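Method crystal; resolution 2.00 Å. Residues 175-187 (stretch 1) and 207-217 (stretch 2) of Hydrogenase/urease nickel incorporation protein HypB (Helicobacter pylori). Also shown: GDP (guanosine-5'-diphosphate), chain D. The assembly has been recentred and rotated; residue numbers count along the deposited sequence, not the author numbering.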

ATOM      1  N   CYS A 175      -5.538  -0.094 -11.229  1.00 13.49           N
ATOM      2  CA  CYS A 175      -6.249  -0.340  -9.976  1.00 17.23           C
ATOM      3  C   CYS A 175      -5.841   0.649  -8.886  1.00 15.70           C
ATOM      4  O   CYS A 175      -6.378   0.621  -7.777  1.00 20.07           O
ATOM      5  CB  CYS A 175      -6.018  -1.776  -9.496  1.00 23.16           C
ATOM      6  SG  CYS A 175      -4.509  -2.064  -8.568  1.00 38.62           S
ATOM      7  N   ALA A 176      -4.894   1.526  -9.208  1.00 12.78           N
ATOM      8  CA  ALA A 176      -4.393   2.504  -8.247  1.00 13.94           C
ATOM      9  C   ALA A 176      -5.377   3.650  -8.021  1.00 15.29           C
ATOM     10  O   ALA A 176      -5.881   4.249  -8.972  1.00 14.16           O
ATOM     11  CB  ALA A 176      -3.054   3.054  -8.708  1.00 15.68           C
ATOM     12  N   ASP A 177      -5.637   3.949  -6.752  1.00 14.37           N
ATOM     13  CA  ASP A 177      -6.334   5.169  -6.371  1.00 18.28           C
ATOM     14  C   ASP A 177      -5.325   6.297  -6.219  1.00 21.35           C
ATOM     15  O   ASP A 177      -5.689   7.467  -6.120  1.00 25.87           O
ATOM     16  CB  ASP A 177      -7.113   4.968  -5.070  1.00 16.95           C
ATOM     17  CG  ASP A 177      -8.130   3.859  -5.172  1.00 17.00           C
ATOM     18  OD1 ASP A 177      -9.173   4.075  -5.823  1.00 17.44           O
ATOM     19  OD2 ASP A 177      -7.886   2.769  -4.614  1.00 19.79           O
ATOM     20  N   ALA A 178      -4.051   5.922  -6.191  1.00 17.93           N
ATOM     21  CA  ALA A 178      -2.951   6.872  -6.136  1.00 18.70           C
ATOM     22  C   ALA A 178      -1.662   6.179  -6.546  1.00 16.82           C
ATOM     23  O   ALA A 178      -1.474   4.990  -6.284  1.00 16.47           O
ATOM     24  CB  ALA A 178      -2.819   7.465  -4.737  1.00 16.94           C
ATOM     25  N   VAL A 179      -0.775   6.926  -7.188  1.00 12.91           N
ATOM     26  CA  VAL A 179       0.527   6.398  -7.559  1.00 13.60           C
ATOM     27  C   VAL A 179       1.605   7.214  -6.864  1.00 13.20           C
ATOM     28  O   VAL A 179       1.563   8.448  -6.858  1.00 14.06           O
ATOM     29  CB  VAL A 179       0.750   6.420  -9.092  1.00 15.22           C
ATOM     30  CG1 VAL A 179       2.122   5.855  -9.447  1.00 12.29           C
ATOM     31  CG2 VAL A 179      -0.334   5.634  -9.799  1.00 17.46           C
ATOM     32  N   ILE A 180       2.561   6.520  -6.261  1.00 13.48           N
ATOM     33  CA  ILE A 180       3.701   7.178  -5.646  1.00 11.75           C
ATOM     34  C   ILE A 180       4.965   6.922  -6.455  1.00 12.00           C
ATOM     35  O   ILE A 180       5.369   5.774  -6.633  1.00 10.93           O
ATOM     36  CB  ILE A 180       3.920   6.689  -4.200  1.00 12.24           C
ATOM     37  CG1 ILE A 180       2.710   7.037  -3.329  1.00 11.62           C
ATOM     38  CG2 ILE A 180       5.196   7.279  -3.616  1.00 11.35           C
ATOM     39  CD1 ILE A 180       2.723   6.349  -1.984  1.00 11.36           C
ATOM     40  N   ILE A 181       5.589   7.990  -6.946  1.00 15.26           N
ATOM     41  CA  ILE A 181       6.921   7.874  -7.525  1.00 14.91           C
ATOM     42  C   ILE A 181       7.924   7.932  -6.383  1.00 14.11           C
ATOM     43  O   ILE A 181       8.227   9.007  -5.862  1.00 12.46           O
ATOM     44  CB  ILE A 181       7.215   8.985  -8.555  1.00 13.52           C
ATOM     45  CG1 ILE A 181       6.194   8.945  -9.697  1.00 12.96           C
ATOM     46  CG2 ILE A 181       8.627   8.837  -9.112  1.00 12.43           C
ATOM     47  CD1 ILE A 181       6.372  10.052 -10.729  1.00 13.86           C
ATOM     48  N   SER A 182       8.431   6.770  -5.989  1.00 13.33           N
ATOM     49  CA  SER A 182       9.264   6.682  -4.797  1.00 14.16           C
ATOM     50  C   SER A 182      10.738   6.815  -5.154  1.00 11.15           C
ATOM     51  O   SER A 182      11.108   6.720  -6.327  1.00 10.95           O
ATOM     52  CB  SER A 182       9.002   5.371  -4.050  1.00 11.64           C
ATOM     53  OG  SER A 182       9.205   4.243  -4.876  1.00 13.23           O
ATOM     54  N   LYS A 183      11.564   7.049  -4.134  1.00 11.02           N
ATOM     55  CA  LYS A 183      12.988   7.334  -4.312  1.00 11.22           C
ATOM     56  C   LYS A 183      13.187   8.500  -5.281  1.00 13.51           C
ATOM     57  O   LYS A 183      14.044   8.459  -6.166  1.00 11.78           O
ATOM     58  CB  LYS A 183      13.735   6.084  -4.795  1.00 11.28           C
ATOM     59  CG  LYS A 183      13.354   4.818  -4.025  1.00 12.56           C
ATOM     60  CD  LYS A 183      14.237   3.629  -4.387  1.00 12.65           C
ATOM     61  CE  LYS A 183      13.780   2.374  -3.654  1.00 12.07           C
ATOM     62  NZ  LYS A 183      14.665   1.196  -3.913  1.00  9.91           N
ATOM     63  N   ALA A 184      12.388   9.546  -5.092  1.00 12.15           N
ATOM     64  CA  ALA A 184      12.407  10.707  -5.976  1.00 16.93           C
ATOM     65  C   ALA A 184      13.732  11.472  -5.920  1.00 15.99           C
ATOM     66  O   ALA A 184      14.034  12.268  -6.810  1.00 12.95           O
ATOM     67  CB  ALA A 184      11.250  11.634  -5.636  1.00 12.65           C
ATOM     68  N   ASP A 185      14.515  11.228  -4.872  1.00 14.33           N
ATOM     69  CA  ASP A 185      15.863  11.782  -4.770  1.00 16.72           C
ATOM     70  C   ASP A 185      16.787  11.292  -5.889  1.00 16.48           C
ATOM     71  O   ASP A 185      17.839  11.884  -6.134  1.00 15.66           O
ATOM     72  CB  ASP A 185      16.470  11.442  -3.407  1.00 16.18           C
ATOM     73  CG  ASP A 185      16.407   9.959  -3.096  1.00 16.42           C
ATOM     74  OD1 ASP A 185      15.288   9.431  -2.920  1.00 16.02           O
ATOM     75  OD2 ASP A 185      17.479   9.318  -3.019  1.00 14.46           O
ATOM     76  N   MET A 186      16.392  10.207  -6.555  1.00 12.90           N
ATOM     77  CA  MET A 186      17.232   9.556  -7.561  1.00 12.54           C
ATOM     78  C   MET A 186      16.915   9.958  -9.006  1.00 13.53           C
ATOM     79  O   MET A 186      17.479   9.392  -9.945  1.00 14.86           O
ATOM     80  CB  MET A 186      17.114   8.034  -7.422  1.00 17.76           C
ATOM     81  CG  MET A 186      17.683   7.474  -6.122  1.00 20.70           C
ATOM     82  SD  MET A 186      19.482   7.371  -6.159  1.00 27.47           S
ATOM     83  CE  MET A 186      19.878   7.555  -4.421  1.00 32.65           C
ATOM     84  N   VAL A 187      16.013  10.923  -9.185  1.00 13.52           N
ATOM     85  CA  VAL A 187      15.537  11.301 -10.520  1.00 13.85           C
ATOM     86  C   VAL A 187      16.666  11.709 -11.470  1.00 18.88           C
ATOM     87  O   VAL A 187      16.698  11.282 -12.627  1.00 17.96           O
ATOM     88  CB  VAL A 187      14.517  12.457 -10.438  1.00 15.75           C
ATOM     89  CG1 VAL A 187      14.332  13.123 -11.795  1.00 14.58           C
ATOM     90  CG2 VAL A 187      13.187  11.949  -9.913  1.00 15.97           C
ATOM     91  N   GLU A 207      -7.722  10.179 -13.212  1.00 30.37           N
ATOM     92  CA  GLU A 207      -8.257  10.655 -11.936  1.00 31.69           C
ATOM     93  C   GLU A 207      -7.313  10.364 -10.770  1.00 25.69           C
ATOM     94  O   GLU A 207      -7.440  10.954  -9.696  1.00 24.58           O
ATOM     95  CB  GLU A 207      -9.630  10.034 -11.653  1.00 36.72           C
ATOM     96  CG  GLU A 207      -9.614   8.531 -11.400  1.00 39.13           C
ATOM     97  CD  GLU A 207      -9.958   7.720 -12.634  1.00 44.73           C
ATOM     98  OE1 GLU A 207      -9.435   8.039 -13.722  1.00 41.50           O
ATOM     99  OE2 GLU A 207     -10.750   6.760 -12.513  1.00 49.01           O
ATOM    100  N   ALA A 208      -6.372   9.449 -10.979  1.00 24.10           N
ATOM    101  CA  ALA A 208      -5.464   9.043  -9.910  1.00 20.20           C
ATOM    102  C   ALA A 208      -4.354  10.071  -9.712  1.00 21.55           C
ATOM    103  O   ALA A 208      -3.648  10.420 -10.662  1.00 20.69           O
ATOM    104  CB  ALA A 208      -4.869   7.677 -10.209  1.00 18.38           C
ATOM    105  N   PRO A 209      -4.194  10.557  -8.473  1.00 18.56           N
ATOM    106  CA  PRO A 209      -3.130  11.511  -8.147  1.00 20.46           C
ATOM    107  C   PRO A 209      -1.753  10.854  -8.146  1.00 23.87           C
ATOM    108  O   PRO A 209      -1.650   9.654  -7.893  1.00 16.40           O
ATOM    109  CB  PRO A 209      -3.513  11.995  -6.746  1.00 18.47           C
ATOM    110  CG  PRO A 209      -4.281  10.854  -6.159  1.00 17.58           C
ATOM    111  CD  PRO A 209      -5.059  10.280  -7.312  1.00 18.10           C
ATOM    112  N   ILE A 210      -0.717  11.628  -8.448  1.00 17.91           N
ATOM    113  CA  ILE A 210       0.650  11.119  -8.445  1.00 17.03           C
ATOM    114  C   ILE A 210       1.490  11.881  -7.424  1.00 17.05           C
ATOM    115  O   ILE A 210       1.459  13.113  -7.377  1.00 18.14           O
ATOM    116  CB  ILE A 210       1.302  11.225  -9.846  1.00 20.10           C
ATOM    117  CG1 ILE A 210       0.408  10.564 -10.900  1.00 23.10           C
ATOM    118  CG2 ILE A 210       2.678  10.583  -9.850  1.00 18.74           C
ATOM    119  CD1 ILE A 210       0.948  10.653 -12.322  1.00 23.81           C
ATOM    120  N   PHE A 211       2.238  11.146  -6.608  1.00 15.85           N
ATOM    121  CA  PHE A 211       3.062  11.756  -5.571  1.00 16.97           C
ATOM    122  C   PHE A 211       4.544  11.486  -5.789  1.00 15.60           C
ATOM    123  O   PHE A 211       4.945  10.345  -6.014  1.00 14.65           O
ATOM    124  CB  PHE A 211       2.652  11.237  -4.190  1.00 18.55           C
ATOM    125  CG  PHE A 211       1.271  11.646  -3.767  1.00 23.41           C
ATOM    126  CD1 PHE A 211       0.178  10.840  -4.050  1.00 22.02           C
ATOM    127  CD2 PHE A 211       1.065  12.837  -3.088  1.00 25.27           C
ATOM    128  CE1 PHE A 211      -1.093  11.213  -3.664  1.00 21.75           C
ATOM    129  CE2 PHE A 211      -0.206  13.216  -2.696  1.00 27.47           C
ATOM    130  CZ  PHE A 211      -1.288  12.401  -2.986  1.00 24.67           C
ATOM    131  N   LEU A 212       5.350  12.539  -5.715  1.00 16.54           N
ATOM    132  CA  LEU A 212       6.797  12.393  -5.647  1.00 16.38           C
ATOM    133  C   LEU A 212       7.192  12.206  -4.191  1.00 16.58           C
ATOM    134  O   LEU A 212       6.877  13.041  -3.345  1.00 20.90           O
ATOM    135  CB  LEU A 212       7.504  13.609  -6.247  1.00 17.78           C
ATOM    136  CG  LEU A 212       7.611  13.677  -7.770  1.00 18.23           C
ATOM    137  CD1 LEU A 212       7.977  15.085  -8.215  1.00 23.72           C
ATOM    138  CD2 LEU A 212       8.637  12.672  -8.277  1.00 17.40           C
ATOM    139  N   MET A 213       7.870  11.105  -3.895  1.00 15.07           N
ATOM    140  CA  MET A 213       8.217  10.790  -2.517  1.00 14.91           C
ATOM    141  C   MET A 213       9.670  10.369  -2.393  1.00 14.79           C
ATOM    142  O   MET A 213      10.186   9.624  -3.222  1.00 15.47           O
ATOM    143  CB  MET A 213       7.304   9.687  -1.975  1.00 16.16           C
ATOM    144  CG  MET A 213       7.801   9.055  -0.678  1.00 22.38           C
ATOM    145  SD  MET A 213       6.626   7.932   0.098  1.00 38.16           S
ATOM    146  CE  MET A 213       5.145   8.940   0.080  1.00 17.33           C
ATOM    147  N   SER A 214      10.323  10.858  -1.346  1.00 17.72           N
ATOM    148  CA  SER A 214      11.660  10.404  -0.996  1.00 17.21           C
ATOM    149  C   SER A 214      11.767  10.238   0.514  1.00 19.12           C
ATOM    150  O   SER A 214      11.217  11.036   1.275  1.00 18.72           O
ATOM    151  CB  SER A 214      12.715  11.386  -1.512  1.00 19.26           C
ATOM    152  OG  SER A 214      14.012  11.014  -1.086  1.00 19.66           O
ATOM    153  N   SER A 215      12.459   9.188   0.943  1.00 19.11           N
ATOM    154  CA  SER A 215      12.739   8.983   2.358  1.00 23.44           C
ATOM    155  C   SER A 215      13.605  10.108   2.918  1.00 23.56           C
ATOM    156  O   SER A 215      13.684  10.301   4.132  1.00 23.57           O
ATOM    157  CB  SER A 215      13.419   7.631   2.574  1.00 25.05           C
ATOM    158  OG  SER A 215      14.639   7.561   1.860  1.00 26.67           O
ATOM    159  N   LYS A 216      14.254  10.844   2.021  1.00 21.87           N
ATOM    160  CA  LYS A 216      15.116  11.955   2.399  1.00 25.45           C
ATOM    161  C   LYS A 216      14.340  13.267   2.424  1.00 28.50           C
ATOM    162  O   LYS A 216      14.903  14.325   2.704  1.00 30.08           O
ATOM    163  CB  LYS A 216      16.296  12.055   1.435  1.00 29.28           C
ATOM    164  CG  LYS A 216      17.159  10.802   1.393  1.00 29.82           C
ATOM    165  CD  LYS A 216      18.271  10.922   0.362  1.00 32.95           C
ATOM    166  CE  LYS A 216      19.267   9.777   0.493  0.71 35.73           C
ATOM    167  NZ  LYS A 216      19.970   9.499  -0.794  1.00 38.22           N
ATOM    168  N   ASP A 217      13.049  13.191   2.113  1.00 25.28           N
ATOM    169  CA  ASP A 217      12.198  14.375   2.045  1.00 25.21           C
ATOM    170  C   ASP A 217      10.994  14.192   2.968  1.00 24.98           C
ATOM    171  O   ASP A 217       9.951  13.688   2.550  1.00 24.41           O
ATOM    172  CB  ASP A 217      11.769  14.629   0.591  1.00 26.89           C
ATOM    173  CG  ASP A 217      10.694  15.704   0.454  1.00 34.88           C
ATOM    174  OD1 ASP A 217      10.352  16.382   1.446  1.00 39.02           O
ATOM    175  OD2 ASP A 217      10.201  15.893  -0.678  1.00 37.76           O
TER
HETATM  176  PB  GDP D 302      10.357  -2.616  -0.116  1.00 14.28           P
HETATM  177  O1B GDP D 302      11.060  -3.918  -0.406  1.00 14.98           O
HETATM  178  O2B GDP D 302       9.632  -2.689   1.204  1.00  8.10           O
HETATM  179  O3B GDP D 302       9.340  -2.316  -1.190  1.00 15.20           O
HETATM  180  O3A GDP D 302      11.431  -1.423  -0.098  1.00 18.89           O
HETATM  181  PA  GDP D 302      12.507  -1.218   1.084  1.00 17.29           P
HETATM  182  O1A GDP D 302      11.920  -0.360   2.174  1.00 13.76           O
HETATM  183  O2A GDP D 302      13.007  -2.530   1.631  1.00 17.91           O
HETATM  184  O5' GDP D 302      13.661  -0.397   0.340  1.00 13.35           O
HETATM  185  C5' GDP D 302      14.622  -1.069  -0.472  1.00 13.08           C
HETATM  186  C4' GDP D 302      15.863  -0.196  -0.573  1.00 13.40           C
HETATM  187  O4' GDP D 302      15.504   1.094  -1.072  1.00 17.36           O
HETATM  188  C3' GDP D 302      16.479   0.027   0.796  1.00 15.26           C
HETATM  189  O3' GDP D 302      17.901  -0.029   0.650  1.00 13.26           O
HETATM  190  C2' GDP D 302      16.088   1.435   1.182  1.00 14.01           C
HETATM  191  O2' GDP D 302      17.113   2.045   1.965  1.00 12.65           O
HETATM  192  C1' GDP D 302      15.971   2.105  -0.173  1.00 16.50           C
HETATM  193  N9  GDP D 302      15.016   3.236  -0.181  1.00 14.86           N
HETATM  194  C8  GDP D 302      13.750   3.262   0.279  1.00 10.86           C
HETATM  195  N7  GDP D 302      13.191   4.479   0.064  1.00 13.36           N
HETATM  196  C5  GDP D 302      14.107   5.249  -0.558  1.00 13.38           C
HETATM  197  C6  GDP D 302      14.184   6.634  -1.080  1.00 13.35           C
HETATM  198  O6  GDP D 302      13.212   7.411  -0.983  1.00 15.97           O
HETATM  199  N1  GDP D 302      15.324   7.031  -1.659  1.00 14.40           N
HETATM  200  C2  GDP D 302      16.388   6.213  -1.776  1.00 14.35           C
HETATM  201  N2  GDP D 302      17.514   6.674  -2.371  1.00 10.72           N
HETATM  202  N3  GDP D 302      16.389   4.936  -1.324  1.00 14.74           N
HETATM  203  C4  GDP D 302      15.300   4.416  -0.721  1.00 16.11           C
HETATM  204  O   HOH W   1      19.892  10.835  -3.271  1.00 27.76           O

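Two short strands, one running through V179 to S182 and the other I210 to L212, lie side by side in parallel, their N-to-C directions only 21° apart. In a parallel pair, one strand's residues bond alternately to two flanking residues of the other, and that ladder is complete here. V179 N donates to P209 O (3.0 Å), and F211 N donates to V179 O (2.8 Å). I181 N then donates to F211 O (2.6 Å), and M213 N to I181 O (2.9 Å). Proline has no amide hydrogen to give, but P209 needs none in this position, because its carbonyl alone serves the ladder.

M213 covers the most surface of any residue in the contact. Its backbone closes the ladder and carries it past the strand: M213 O accepts from A184 N (2.9 Å) as stretch 1 turns into its 3-10 segment. Its side chain packs against I180, with M213 CB 3.6 Å from I180 CG2. A long, flexible, unbranched thioether chain suits such a buried apolar site, where it asks for no hydrogen-bond partner.

I181 and L212 come next, with 59 Å² covered on each, well behind M213's 77 Å² and barely ahead of V179 and I180. They are bridge partners, their side chains on the same face of the sheet as V179 and I210. I181 CG2 lies 3.9 Å from L212 CD2, while I181 CD1 reaches I210 CG2 at 3.8 Å, so the branched isoleucine packs against both I210 and L212, alternate residues of stretch 2 on the same face of the sheet. The end of L212 comes nearer stretch 1 than its CA-to-CB direction suggests, and L212 CD2 also meets A184 CB at 3.9 Å. The other face carries I180 and F211. There I180 CG1 stands 4.3 Å from F211 CB, and the edge of the phenyl ring meets A178, with F211 CE1 4.3 Å from A178 CB.

Beyond the strands the chemistry becomes polar, and D185 organises it. S214 OG donates to D185 OD1 (2.7 Å) and itself accepts from K216 N (3.1 Å), within the type I turn from S214 to D217. A small hydroxyl can donate and accept at once, so serine links the aspartate to the turn. K216 NZ forms a salt bridge with D185 OD2 at 3.3 Å; the hydrogen bond is weak, but a water supplements it, donating to D185 OD2 (2.9 Å) and accepting from K216 NZ (2.8 Å). The same carboxylate reads the guanine of GDP: N1 donates to D185 OD1 and N2 to D185 OD2, both at 2.7 Å. From stretch 2, S215 N donates to GDP O6 (2.7 Å), so both stretches hold the base.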